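Local coordinates for mbDLG-3 protein (Monosiga brevicollis, PDB 6X1N) that forms the third PDZ domain of a choanoflagellate Dlg1 homologue, a peptide-binding module of a signalling protein that probably associates with protein kinases, at residues A[38-43]-A[59-64]. Sequence-based numbering, arbitrary orientation.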
loop_
_atom_site.group_PDB
_atom_site.type_symbol
_atom_site.label_atom_id
_atom_site.label_comp_id
_atom_site.label_asym_id
_atom_site.label_seq_id
_atom_site.Cartn_x
_atom_site.Cartn_y
_atom_site.Cartn_z
ATOM N N ILE A 38 -2.076 -0.046 -6.262
ATOM C CA ILE A 38 -1.480 0.792 -5.225
ATOM C C ILE A 38 -0.254 0.078 -4.686
ATOM O O ILE A 38 -0.294 -1.135 -4.443
ATOM C CB ILE A 38 -2.501 1.029 -4.098
ATOM C CG1 ILE A 38 -3.750 1.735 -4.641
ATOM C CG2 ILE A 38 -1.858 1.815 -2.951
ATOM C CD1 ILE A 38 -3.449 3.047 -5.335
ATOM N N PHE A 39 0.839 0.819 -4.488
ATOM C CA PHE A 39 2.114 0.248 -4.069
ATOM C C PHE A 39 2.720 1.009 -2.904
ATOM O O PHE A 39 2.526 2.218 -2.769
ATOM C CB PHE A 39 3.096 0.243 -5.238
ATOM C CG PHE A 39 2.801 -0.832 -6.213
ATOM C CD1 PHE A 39 1.750 -0.708 -7.094
ATOM C CD2 PHE A 39 3.529 -2.001 -6.204
ATOM C CE1 PHE A 39 1.445 -1.734 -7.958
ATOM C CE2 PHE A 39 3.234 -3.017 -7.076
ATOM C CZ PHE A 39 2.195 -2.894 -7.938
ATOM N N ILE A 40 3.465 0.293 -2.069
ATOM C CA ILE A 40 4.303 0.932 -1.061
ATOM C C ILE A 40 5.521 1.502 -1.769
ATOM O O ILE A 40 6.266 0.763 -2.425
ATOM C CB ILE A 40 4.727 -0.076 0.011
ATOM C CG1 ILE A 40 3.509 -0.763 0.632
ATOM C CG2 ILE A 40 5.631 0.608 1.033
ATOM C CD1 ILE A 40 2.800 0.002 1.657
ATOM N N SER A 41 5.724 2.812 -1.651
ATOM C CA SER A 41 6.851 3.475 -2.292
ATOM C C SER A 41 7.988 3.835 -1.341
ATOM O O SER A 41 9.057 4.220 -1.822
ATOM C CB SER A 41 6.379 4.734 -3.034
ATOM O OG SER A 41 5.675 5.589 -2.148
ATOM N N ARG A 42 7.802 3.726 -0.025
ATOM C CA ARG A 42 8.912 3.991 0.883
ATOM C C ARG A 42 8.531 3.489 2.260
ATOM O O ARG A 42 7.387 3.648 2.685
ATOM C CB ARG A 42 9.182 5.503 0.965
ATOM C CG ARG A 42 10.496 5.888 1.600
ATOM C CD ARG A 42 11.673 5.628 0.693
ATOM N NE ARG A 42 12.868 6.217 1.295
ATOM C CZ ARG A 42 13.517 7.283 0.830
ATOM N NH1 ARG A 42 13.126 7.878 -0.288
ATOM N NH2 ARG A 42 14.585 7.735 1.476
ATOM N N ILE A 43 9.500 2.908 2.961
ATOM C CA ILE A 43 9.364 2.596 4.382
ATOM C C ILE A 43 10.131 3.659 5.154
ATOM O O ILE A 43 11.344 3.812 4.965
ATOM C CB ILE A 43 9.911 1.201 4.708
ATOM C CG1 ILE A 43 9.231 0.139 3.841
ATOM C CG2 ILE A 43 9.722 0.898 6.181
ATOM C CD1 ILE A 43 7.708 0.074 3.991
ATOM N N ASP A 59 5.785 -3.506 -2.460
ATOM C CA ASP A 59 4.595 -4.314 -2.225
ATOM C C ASP A 59 3.403 -3.682 -2.929
ATOM O O ASP A 59 3.208 -2.460 -2.879
ATOM C CB ASP A 59 4.236 -4.339 -0.736
ATOM C CG ASP A 59 5.125 -5.234 0.090
ATOM O OD1 ASP A 59 5.877 -6.057 -0.479
ATOM O OD2 ASP A 59 4.996 -5.143 1.328
ATOM N N GLN A 60 2.575 -4.516 -3.550
ATOM C CA GLN A 60 1.249 -4.068 -3.941
ATOM C C GLN A 60 0.331 -4.166 -2.736
ATOM O O GLN A 60 0.314 -5.191 -2.039
ATOM C CB GLN A 60 0.704 -4.909 -5.091
ATOM C CG GLN A 60 -0.671 -4.420 -5.502
ATOM C CD GLN A 60 -1.119 -4.889 -6.866
ATOM O OE1 GLN A 60 -0.470 -5.717 -7.506
ATOM N NE2 GLN A 60 -2.258 -4.362 -7.318
ATOM N N ILE A 61 -0.404 -3.085 -2.469
ATOM C CA ILE A 61 -1.449 -3.093 -1.454
ATOM C C ILE A 61 -2.714 -3.571 -2.156
ATOM O O ILE A 61 -3.381 -2.803 -2.849
ATOM C CB ILE A 61 -1.660 -1.717 -0.822
ATOM C CG1 ILE A 61 -0.343 -1.099 -0.340
ATOM C CG2 ILE A 61 -2.643 -1.850 0.330
ATOM C CD1 ILE A 61 -0.534 0.269 0.344
ATOM N N LEU A 62 -3.056 -4.844 -1.969
ATOM C CA LEU A 62 -4.239 -5.394 -2.627
ATOM C C LEU A 62 -5.515 -4.885 -1.973
ATOM O O LEU A 62 -6.522 -4.637 -2.654
ATOM C CB LEU A 62 -4.189 -6.919 -2.609
ATOM C CG LEU A 62 -3.023 -7.521 -3.397
ATOM C CD1 LEU A 62 -2.830 -9.005 -3.061
ATOM C CD2 LEU A 62 -3.228 -7.337 -4.891
ATOM N N SER A 63 -5.501 -4.719 -0.653
ATOM C CA SER A 63 -6.651 -4.168 0.044
ATOM C C SER A 63 -6.168 -3.471 1.303
ATOM O O SER A 63 -5.089 -3.767 1.827
ATOM C CB SER A 63 -7.667 -5.262 0.384
ATOM O OG SER A 63 -7.085 -6.232 1.229
ATOM N N MET A 64 -6.984 -2.534 1.779
ATOM C CA MET A 64 -6.707 -1.812 3.007
ATOM C C MET A 64 -8.027 -1.577 3.716
ATOM O O MET A 64 -8.963 -1.038 3.120
ATOM C CB MET A 64 -6.053 -0.463 2.706
ATOM C CG MET A 64 -5.749 0.354 3.945
ATOM S SD MET A 64 -5.123 2.008 3.601
ATOM C CE MET A 64 -3.610 1.634 2.707
HETATM O O HOH W 1 -3.684 -2.343 -5.571
#
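The phenyl ring of F39 lies over the start of the Q60 side chain, with Q60 CA 4.0 Å from the ring centroid in a CH-pi contact and Q60 CB 3.7 Å from F39 CE2. Its CG stands anti to the carbonyl carbon (chi1 -76°), which swings the ring across the neighbouring strand. Q60 runs on in extended form past CZ of the ring, its amide plane turned 26° from the ring plane, and its OE1 accepts a hydrogen bond from N96 ND2. An alanine in place of F39 would probably uncover CA and CB of Q60 and open a gap beside them. F39 and Q60 form a non-hydrogen-bonded antiparallel pair, flanked by two hydrogen bonds, from I40 N to D59 O (2.9 Å) and from I61 N to I38 O (2.8 Å). Where the strands begin to splay, a water takes over: it accepts from I38 N and Q60 NE2 and donates to I61 O, linking the two strands. On the other face of the sheet, I61 CD1 wedges between two isoleucines of the adjacent strand, 3.6 Å from I40 CD1 and 3.9 Å from I38 CG2. I40 CG1 also lies alongside D59 CB, whose carboxylate turns to R6 in a salt bridge and to F56 N. I38 reaches A77 of helix 74-82, and L93 of strand 88-95 backs I61. The two strands diverge beyond this short ladder, at 139° between their directions, as expected in the strongly curled antiparallel sheet at the core of a PDZ domain.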